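Side-chain contact in protein HRI1 (Saccharomyces cerevisiae, PDB 3RBY), which is of unknown function, is not essential, and interacts with the protein HRR25: residues A[113-116]-A[122-125]. Numbering follows the deposited sequence.
Sequences AVYP and ESVS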
loop_
_atom_site.group_PDB
_atom_site.type_symbol
_atom_site.label_atom_id
_atom_site.label_comp_id
_atom_site.label_asym_id
_atom_site.label_seq_id
_atom_site.Cartn_x
_atom_site.Cartn_y
_atom_site.Cartn_z
ATOM N N ALA A 113 2.138 12.810 -18.858
ATOM C CA ALA A 113 1.195 12.890 -19.967
ATOM C C ALA A 113 1.557 11.848 -21.022
ATOM O O ALA A 113 2.689 11.360 -21.071
ATOM C CB ALA A 113 1.205 14.291 -20.572
ATOM N N VAL A 114 0.598 11.507 -21.874
ATOM C CA VAL A 114 0.828 10.502 -22.902
ATOM C C VAL A 114 0.042 10.911 -24.163
ATOM O O VAL A 114 -0.815 11.800 -24.093
ATOM C CB VAL A 114 0.458 9.103 -22.349
ATOM C CG1 VAL A 114 -0.905 8.655 -22.828
ATOM C CG2 VAL A 114 1.527 8.095 -22.685
ATOM N N TYR A 115 0.355 10.328 -25.320
ATOM C CA TYR A 115 -0.310 10.754 -26.564
ATOM C C TYR A 115 -0.890 9.567 -27.327
ATOM O O TYR A 115 -0.367 9.150 -28.364
ATOM C CB TYR A 115 0.618 11.605 -27.444
ATOM C CG TYR A 115 1.024 12.909 -26.780
ATOM C CD1 TYR A 115 2.169 12.979 -25.993
ATOM C CD2 TYR A 115 0.254 14.062 -26.918
ATOM C CE1 TYR A 115 2.544 14.158 -25.363
ATOM C CE2 TYR A 115 0.625 15.256 -26.294
ATOM C CZ TYR A 115 1.771 15.293 -25.512
ATOM O OH TYR A 115 2.160 16.457 -24.877
ATOM N N PRO A 116 -1.991 9.019 -26.800
ATOM C CA PRO A 116 -2.576 7.782 -27.322
ATOM C C PRO A 116 -2.933 7.898 -28.803
ATOM O O PRO A 116 -2.892 6.894 -29.517
ATOM C CB PRO A 116 -3.855 7.621 -26.491
ATOM C CG PRO A 116 -3.636 8.463 -25.253
ATOM C CD PRO A 116 -2.758 9.593 -25.677
ATOM N N GLU A 122 -4.330 15.473 -28.759
ATOM C CA GLU A 122 -4.442 15.851 -27.353
ATOM C C GLU A 122 -3.720 14.849 -26.451
ATOM O O GLU A 122 -3.642 13.653 -26.764
ATOM C CB GLU A 122 -5.905 15.974 -26.931
ATOM C CG GLU A 122 -6.604 14.641 -26.752
ATOM C CD GLU A 122 -7.602 14.345 -27.858
ATOM O OE1 GLU A 122 -7.181 14.155 -29.027
ATOM O OE2 GLU A 122 -8.813 14.298 -27.547
ATOM N N SER A 123 -3.192 15.348 -25.336
ATOM C CA SER A 123 -2.516 14.493 -24.361
ATOM C C SER A 123 -3.430 14.074 -23.201
ATOM O O SER A 123 -4.271 14.855 -22.726
ATOM C CB SER A 123 -1.244 15.163 -23.812
ATOM O OG SER A 123 -1.535 16.336 -23.077
ATOM N N VAL A 124 -3.252 12.828 -22.771
ATOM C CA VAL A 124 -3.898 12.297 -21.580
ATOM C C VAL A 124 -2.898 12.263 -20.418
ATOM O O VAL A 124 -1.879 11.568 -20.471
ATOM C CB VAL A 124 -4.433 10.871 -21.828
ATOM C CG1 VAL A 124 -5.235 10.373 -20.617
ATOM C CG2 VAL A 124 -5.278 10.830 -23.107
ATOM N N SER A 125 -3.194 13.024 -19.374
ATOM C CA SER A 125 -2.388 13.009 -18.169
ATOM C C SER A 125 -2.783 11.800 -17.314
ATOM O O SER A 125 -3.961 11.408 -17.261
ATOM C CB SER A 125 -2.595 14.301 -17.382
ATOM O OG SER A 125 -3.818 14.255 -16.655
#
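Val114 and Val124 form an antiparallel hydrogen-bonded pair at the mouth of the hairpin loop that joins strands 108-114 and 124-132: Val124 N donates to Val114 O at 3.0 Å with an angle of 151° at the hydrogen, and Val114 N returns a weak, bent bond to Val124 O. Both carbonyl oxygens also receive a CA-H...O contact, Ala113 CA lying 3.4 Å from Val124 O and Ser123 CA 3.2 Å from Val114 O. On the face that carries the two valines, CG1 of Val114 comes within 4.3 Å of Val124 CB. Val124 sets CG1 anti to its backbone N (chi1 -174°), which puts CG2 beside that nitrogen and against the Pro116 ring, 3.6 Å from Pro116 CG; the two side chains meet at a slant. Ala113 and Ser125 pair on the other face. Tyr115 swings CG beside its own nitrogen (chi1 -63°), and Ser123 CB is modelled at an oblique approach to its ring, too close to CE2 for the exact fit to be trusted; Tyr115 OH lies roughly 3.8 Å from Ser123 CB. Replacing this ring with an alanine is likely to take away its cover beside Ser123 and the side-chain contact with His92, a loop residue. With no salt bridge across it, this exposed hairpin end is closed by main-chain bonds and small apolar contacts, consistent with a register held mainly by the main-chain pairing.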